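Local coordinates for hypothetical protein MG027 (Mycoplasma genitalium, PDB 1Q8C), which is of unknown function but has an all-helical fold resembling NusB proteins, RNA-binding transcription antitermination factors, and may act in a related way, at residues A[32-35]-A[41-44]; A[69-74]-A[108-113]. All blocks are in the same frame, centred on the assembly; numbering follows the deposited sequence.

Contact 1 (A[32-35]-A[41-44]); sequences LPKE and ADFL
Lys34 and Asp42 come from opposite directions and form a salt bridge between the loop before helix 36-45 and the helix itself. The ammonium nitrogen NZ of Lys34 lies 2.7 Å from OD2 of Asp42 and gives it a hydrogen bond. NZ comes in on the syn lone pair of OD2, on the side of the partner oxygen, yet OD1 of Asp42 stays 3.9 Å from NZ of Lys34, so the bridge is one-pronged and not a two-oxygen grip. The methylene next to the charge follows the nitrogen in, with CE of Lys34 3.2 Å from OD2 of Asp42.

Both side chains leave the backbone in the same way, CG opposite the carbonyl carbon and beside the backbone N (chi1 -77° for Lys34, -74° for Asp42). The lysine starts out nearly extended, then bends at its last two torsions; chi4 of -68° folds NZ off the line of the chain and round to the carboxylate. With CA of Lys34 10.0 Å from CA of Asp42, the gap is spanned by side chains alone.

Lys34 belongs to the loop after helix 14-28, just behind the cis peptide that precedes Pro33, and Glu35 takes the N-cap position of helix 36-45. Asp42 sits farther along that same helix, so the bridge ties the loop leading into a helix back to the helix itself, within the all-helical NusB-like fold. On the inner side, Phe43 turns to the core, where its ring meets that of Phe24 and touches Val61 of helix 55-81; Leu32 packs on Ile68 of that helix. The ion pair itself lies at the surface, both partners partly exposed, and solvent would be expected to weaken its attraction. Only 72 Å² is buried between the loop and the helical turn, counting both sides.

Contact 2 (A[69-74]-A[108-113]); sequences FSFQKK and CALSEQ
This is a buried, apolar helix-to-helix contact in the interior, its centre about 7 Å from the centre of the molecule, where helix 55-81 packs on helix 100-116 through Phe71 and Leu110. The ring of Phe71 lies against the start of the leucine side chain: CB of Leu110 sits over one face, 3.8 Å from the centroid of the Phe71 ring and 7° off the normal, a CH-pi contact with the carbon almost straight above the ring centre. One branch of the leucine continues past the ring toward the other helix, bringing CD1 of Leu110 to 3.7 Å from CB of Phe71. The two side chains overlap alongside each other, each pointing back toward the other's helix, and the far end of the ring reaches the leucine backbone, with CZ of Phe71 3.7 Å from O of Leu110.

Ser111 closes in at the edge. Its OG lies near the ring plane, 3.7 Å from CE1 of Phe71; chi1 of -58° sets OG beside its own backbone N, and its hydrogen bond goes to Leu107 O within the helix. The hydroxyl is therefore satisfied while it packs against carbon.

Leu107 and Lys114 also touch Phe71, and Leu110 reaches Ile75. On the other side of helix 100-116, Cys108 packs on helix 14-28 and Glu112 forms a salt bridge with Arg18. This is ordinary apolar packing between two helices of an all-helical bundle, consistent with the NusB-like fold.

Overall arrangement
Contact 1 closes before contact 2 opens along the chain, and their centres lie about 16 Å apart. Their nearest atoms are about 5 Å from each other, without touching. Helix 36-45 carries one side of contact 1, and the next helix, 55-81, carries one side of contact 2, packing on helix 100-116. Helix 55-81 is the common element: residues of both segments of contact 1 rest on it, while contact 2 uses residues 69-74, farther along the same helix. One contact is a polar tie at the surface, its centre about 15 Å from the centre of the chain; the other is apolar and buried, its centre about 7 Å from it. Together they join neighbouring and sequence-distant parts of one NusB-like helical bundle.

Contact 1 (A[32-35]-A[41-44])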
ATOM      1  N   LEU A  32       9.260  -2.445 -12.277  1.00 45.89           N
ATOM      2  CA  LEU A  32       8.610  -1.183 -12.624  1.00 46.12           C
ATOM      3  C   LEU A  32       9.475  -0.417 -13.632  1.00 45.86           C
ATOM      4  O   LEU A  32      10.652  -0.740 -13.797  1.00 46.29           O
ATOM      5  CB  LEU A  32       8.274  -0.389 -11.353  1.00 46.12           C
ATOM      6  CG  LEU A  32       6.924  -0.794 -10.739  1.00 46.10           C
ATOM      7  CD1 LEU A  32       6.092   0.415 -10.492  1.00 46.42           C
ATOM      8  CD2 LEU A  32       6.083  -1.757 -11.608  1.00 46.59           C
ATOM      9  N   PRO A  33       8.926   0.562 -14.352  1.00 45.48           N
ATOM     10  CA  PRO A  33       7.544   1.051 -14.306  1.00 45.14           C
ATOM     11  C   PRO A  33       6.714   0.435 -15.417  1.00 44.79           C
ATOM     12  O   PRO A  33       7.293  -0.016 -16.412  1.00 44.17           O
ATOM     13  CB  PRO A  33       7.730   2.523 -14.626  1.00 45.32           C
ATOM     14  CG  PRO A  33       8.828   2.492 -15.716  1.00 45.37           C
ATOM     15  CD  PRO A  33       9.729   1.323 -15.328  1.00 45.55           C
ATOM     16  N   LYS A  34       5.390   0.436 -15.242  1.00 44.33           N
ATOM     17  CA  LYS A  34       4.440  -0.009 -16.255  1.00 43.87           C
ATOM     18  C   LYS A  34       3.460   1.124 -16.420  1.00 43.58           C
ATOM     19  O   LYS A  34       3.226   1.865 -15.471  1.00 43.40           O
ATOM     20  CB  LYS A  34       3.679  -1.257 -15.759  1.00 44.02           C
ATOM     21  CG  LYS A  34       4.462  -2.581 -15.816  1.00 44.18           C
ATOM     22  CD  LYS A  34       3.784  -3.689 -15.001  1.00 45.02           C
ATOM     23  CE  LYS A  34       3.869  -5.070 -15.718  1.00 45.96           C
ATOM     24  NZ  LYS A  34       3.049  -5.120 -16.984  1.00 44.34           N
ATOM     25  N   GLU A  35       2.855   1.247 -17.596  1.00 43.48           N
ATOM     26  CA  GLU A  35       1.849   2.279 -17.808  1.00 43.58           C
ATOM     27  C   GLU A  35       0.606   1.981 -16.943  1.00 43.16           C
ATOM     28  O   GLU A  35       0.280   0.823 -16.689  1.00 42.75           O
ATOM     29  CB  GLU A  35       1.454   2.391 -19.293  1.00 43.72           C
ATOM     30  CG  GLU A  35       2.530   2.888 -20.266  1.00 44.78           C
ATOM     31  CD  GLU A  35       3.063   4.285 -19.961  1.00 45.28           C
ATOM     32  OE1 GLU A  35       2.292   5.143 -19.504  1.00 45.38           O
ATOM     33  OE2 GLU A  35       4.272   4.526 -20.185  1.00 47.57           O
ATOM     34  N   ALA A  41      -5.128  -3.390 -16.197  1.00 44.52           N
ATOM     35  CA  ALA A  41      -5.449  -4.634 -16.934  1.00 44.12           C
ATOM     36  C   ALA A  41      -4.736  -5.885 -16.381  1.00 44.06           C
ATOM     37  O   ALA A  41      -5.311  -6.981 -16.425  1.00 43.84           O
ATOM     38  CB  ALA A  41      -5.172  -4.491 -18.407  1.00 44.44           C
ATOM     39  N   ASP A  42      -3.512  -5.731 -15.855  1.00 43.68           N
ATOM     40  CA  ASP A  42      -2.776  -6.829 -15.191  1.00 43.71           C
ATOM     41  C   ASP A  42      -3.561  -7.305 -13.945  1.00 43.46           C
ATOM     42  O   ASP A  42      -3.600  -8.494 -13.646  1.00 43.35           O
ATOM     43  CB  ASP A  42      -1.373  -6.369 -14.714  1.00 43.44           C
ATOM     44  CG  ASP A  42      -0.349  -6.202 -15.855  1.00 43.89           C
ATOM     45  OD1 ASP A  42      -0.701  -6.292 -17.046  1.00 43.78           O
ATOM     46  OD2 ASP A  42       0.853  -5.985 -15.617  1.00 44.46           O
ATOM     47  N   PHE A  43      -4.154  -6.354 -13.225  1.00 43.45           N
ATOM     48  CA  PHE A  43      -4.999  -6.640 -12.061  1.00 43.90           C
ATOM     49  C   PHE A  43      -6.179  -7.506 -12.427  1.00 44.03           C
ATOM     50  O   PHE A  43      -6.522  -8.386 -11.670  1.00 44.97           O
ATOM     51  CB  PHE A  43      -5.532  -5.366 -11.390  1.00 43.96           C
ATOM     52  CG  PHE A  43      -6.026  -5.576  -9.952  1.00 44.08           C
ATOM     53  CD1 PHE A  43      -5.249  -6.269  -9.020  1.00 43.80           C
ATOM     54  CD2 PHE A  43      -7.239  -5.041  -9.537  1.00 43.48           C
ATOM     55  CE1 PHE A  43      -5.682  -6.429  -7.708  1.00 43.59           C
ATOM     56  CE2 PHE A  43      -7.680  -5.191  -8.225  1.00 43.62           C
ATOM     57  CZ  PHE A  43      -6.898  -5.875  -7.304  1.00 43.69           C
ATOM     58  N   LEU A  44      -6.801  -7.274 -13.579  1.00 44.08           N
ATOM     59  CA  LEU A  44      -7.857  -8.158 -14.034  1.00 44.07           C
ATOM     60  C   LEU A  44      -7.390  -9.604 -14.256  1.00 44.07           C
ATOM     61  O   LEU A  44      -8.122 -10.533 -13.886  1.00 44.23           O
ATOM     62  CB  LEU A  44      -8.506  -7.657 -15.319  1.00 44.30           C
ATOM     63  CG  LEU A  44      -9.073  -6.239 -15.341  1.00 45.09           C
ATOM     64  CD1 LEU A  44      -9.977  -6.101 -16.549  1.00 44.95           C
ATOM     65  CD2 LEU A  44      -9.813  -5.901 -14.047  1.00 46.54           C
TER

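Contact 2 (A[69-74]-A[108-113])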
ATOM      1  N   PHE A  69       4.697   7.094  -9.125  1.00 44.24           N
ATOM      2  CA  PHE A  69       5.887   7.933  -9.083  1.00 43.92           C
ATOM      3  C   PHE A  69       5.886   8.867  -7.863  1.00 43.72           C
ATOM      4  O   PHE A  69       6.902   9.001  -7.193  1.00 43.33           O
ATOM      5  CB  PHE A  69       6.060   8.743 -10.378  1.00 43.91           C
ATOM      6  CG  PHE A  69       7.473   9.224 -10.603  1.00 43.77           C
ATOM      7  CD1 PHE A  69       8.339   8.528 -11.437  1.00 43.47           C
ATOM      8  CD2 PHE A  69       7.936  10.385  -9.977  1.00 44.14           C
ATOM      9  CE1 PHE A  69       9.639   8.980 -11.650  1.00 43.76           C
ATOM     10  CE2 PHE A  69       9.235  10.841 -10.179  1.00 44.18           C
ATOM     11  CZ  PHE A  69      10.086  10.139 -11.022  1.00 44.52           C
ATOM     12  N   SER A  70       4.757   9.494  -7.562  1.00 43.50           N
ATOM     13  CA  SER A  70       4.684  10.421  -6.432  1.00 43.74           C
ATOM     14  C   SER A  70       4.722   9.712  -5.094  1.00 43.71           C
ATOM     15  O   SER A  70       5.398  10.153  -4.178  1.00 43.47           O
ATOM     16  CB  SER A  70       3.398  11.224  -6.479  1.00 43.90           C
ATOM     17  OG  SER A  70       3.254  11.826  -7.738  1.00 44.69           O
ATOM     18  N   PHE A  71       3.941   8.645  -4.972  1.00 43.70           N
ATOM     19  CA  PHE A  71       3.923   7.842  -3.751  1.00 43.79           C
ATOM     20  C   PHE A  71       5.340   7.345  -3.436  1.00 43.93           C
ATOM     21  O   PHE A  71       5.817   7.485  -2.322  1.00 44.04           O
ATOM     22  CB  PHE A  71       2.953   6.649  -3.900  1.00 44.02           C
ATOM     23  CG  PHE A  71       1.468   7.022  -3.909  1.00 43.51           C
ATOM     24  CD1 PHE A  71       0.522   6.071  -4.229  1.00 43.77           C
ATOM     25  CD2 PHE A  71       1.029   8.296  -3.583  1.00 43.69           C
ATOM     26  CE1 PHE A  71      -0.835   6.376  -4.225  1.00 43.91           C
ATOM     27  CE2 PHE A  71      -0.332   8.598  -3.575  1.00 43.89           C
ATOM     28  CZ  PHE A  71      -1.257   7.634  -3.902  1.00 43.56           C
ATOM     29  N   GLN A  72       6.019   6.793  -4.430  1.00 44.21           N
ATOM     30  CA  GLN A  72       7.370   6.275  -4.237  1.00 44.53           C
ATOM     31  C   GLN A  72       8.317   7.381  -3.784  1.00 44.48           C
ATOM     32  O   GLN A  72       9.172   7.153  -2.943  1.00 44.81           O
ATOM     33  CB  GLN A  72       7.894   5.643  -5.527  1.00 44.75           C
ATOM     34  CG  GLN A  72       7.165   4.359  -5.951  1.00 45.47           C
ATOM     35  CD  GLN A  72       7.897   3.095  -5.522  1.00 46.82           C
ATOM     36  OE1 GLN A  72       8.287   2.965  -4.358  1.00 47.24           O
ATOM     37  NE2 GLN A  72       8.086   2.161  -6.462  1.00 47.89           N
ATOM     38  N   LYS A  73       8.161   8.576  -4.344  1.00 44.38           N
ATOM     39  CA  LYS A  73       8.945   9.728  -3.916  1.00 44.31           C
ATOM     40  C   LYS A  73       8.645  10.103  -2.470  1.00 44.33           C
ATOM     41  O   LYS A  73       9.567  10.195  -1.657  1.00 44.61           O
ATOM     42  CB  LYS A  73       8.692  10.927  -4.823  1.00 44.33           C
ATOM     43  CG  LYS A  73       9.948  11.488  -5.493  1.00 44.63           C
ATOM     44  CD  LYS A  73      10.623  10.491  -6.436  1.00 44.93           C
ATOM     45  CE  LYS A  73      11.743  11.152  -7.275  1.00 45.35           C
ATOM     46  NZ  LYS A  73      12.209  10.285  -8.420  1.00 45.64           N
ATOM     47  N   LYS A  74       7.370  10.326  -2.151  1.00 44.23           N
ATOM     48  CA  LYS A  74       6.956  10.688  -0.789  1.00 44.31           C
ATOM     49  C   LYS A  74       7.516   9.722   0.250  1.00 44.42           C
ATOM     50  O   LYS A  74       7.977  10.136   1.310  1.00 44.75           O
ATOM     51  CB  LYS A  74       5.435  10.738  -0.674  1.00 44.18           C
ATOM     52  CG  LYS A  74       4.812  11.978  -1.292  1.00 44.49           C
ATOM     53  CD  LYS A  74       3.297  11.842  -1.378  1.00 45.14           C
ATOM     54  CE  LYS A  74       2.704  12.702  -2.502  1.00 45.79           C
ATOM     55  NZ  LYS A  74       1.231  12.426  -2.688  1.00 46.29           N
ATOM     56  N   CYS A 108      -0.095   0.638  -0.588  1.00 43.57           N
ATOM     57  CA  CYS A 108      -1.505   0.251  -0.625  1.00 44.00           C
ATOM     58  C   CYS A 108      -2.319   1.228   0.211  1.00 43.93           C
ATOM     59  O   CYS A 108      -3.391   1.648  -0.198  1.00 44.19           O
ATOM     60  CB  CYS A 108      -1.702  -1.204  -0.166  1.00 44.30           C
ATOM     61  SG  CYS A 108      -3.438  -1.793  -0.100  1.00 45.18           S
ATOM     62  N   ALA A 109      -1.778   1.600   1.371  1.00 43.97           N
ATOM     63  CA  ALA A 109      -2.401   2.546   2.294  1.00 43.77           C
ATOM     64  C   ALA A 109      -2.581   3.942   1.682  1.00 43.64           C
ATOM     65  O   ALA A 109      -3.619   4.598   1.877  1.00 43.36           O
ATOM     66  CB  ALA A 109      -1.557   2.645   3.578  1.00 43.51           C
ATOM     67  N   LEU A 110      -1.540   4.397   0.988  1.00 43.38           N
ATOM     68  CA  LEU A 110      -1.569   5.642   0.226  1.00 43.28           C
ATOM     69  C   LEU A 110      -2.603   5.566  -0.884  1.00 43.28           C
ATOM     70  O   LEU A 110      -3.341   6.514  -1.122  1.00 43.15           O
ATOM     71  CB  LEU A 110      -0.208   5.904  -0.423  1.00 43.42           C
ATOM     72  CG  LEU A 110       0.980   6.144   0.513  1.00 42.92           C
ATOM     73  CD1 LEU A 110       2.291   6.297  -0.232  1.00 43.07           C
ATOM     74  CD2 LEU A 110       0.715   7.387   1.291  1.00 43.67           C
ATOM     75  N   SER A 111      -2.633   4.430  -1.570  1.00 43.42           N
ATOM     76  CA  SER A 111      -3.535   4.233  -2.697  1.00 43.38           C
ATOM     77  C   SER A 111      -4.960   4.218  -2.210  1.00 43.69           C
ATOM     78  O   SER A 111      -5.836   4.747  -2.877  1.00 43.44           O
ATOM     79  CB  SER A 111      -3.228   2.917  -3.422  1.00 43.77           C
ATOM     80  OG  SER A 111      -1.886   2.887  -3.872  1.00 43.48           O
ATOM     81  N   GLU A 112      -5.172   3.650  -1.020  1.00 44.09           N
ATOM     82  CA  GLU A 112      -6.505   3.478  -0.483  1.00 44.16           C
ATOM     83  C   GLU A 112      -7.037   4.776   0.080  1.00 44.39           C
ATOM     84  O   GLU A 112      -8.217   5.080  -0.045  1.00 44.15           O
ATOM     85  CB  GLU A 112      -6.553   2.384   0.601  1.00 44.48           C
ATOM     86  CG  GLU A 112      -7.935   2.309   1.242  1.00 44.23           C
ATOM     87  CD  GLU A 112      -8.136   1.211   2.275  1.00 45.11           C
ATOM     88  OE1 GLU A 112      -9.215   1.242   2.908  1.00 43.09           O
ATOM     89  OE2 GLU A 112      -7.259   0.329   2.445  1.00 46.17           O
ATOM     90  N   GLN A 113      -6.183   5.543   0.735  1.00 44.54           N
ATOM     91  CA  GLN A 113      -6.648   6.811   1.250  1.00 44.36           C
ATOM     92  C   GLN A 113      -7.037   7.707   0.093  1.00 44.54           C
ATOM     93  O   GLN A 113      -7.972   8.493   0.198  1.00 44.82           O
ATOM     94  CB  GLN A 113      -5.599   7.490   2.107  1.00 44.28           C
ATOM     95  CG  GLN A 113      -6.167   8.740   2.741  1.00 44.22           C
ATOM     96  CD  GLN A 113      -5.349   9.248   3.905  1.00 43.60           C
ATOM     97  OE1 GLN A 113      -5.816   9.244   5.031  1.00 44.06           O
ATOM     98  NE2 GLN A 113      -4.151   9.713   3.628  1.00 42.26           N
TER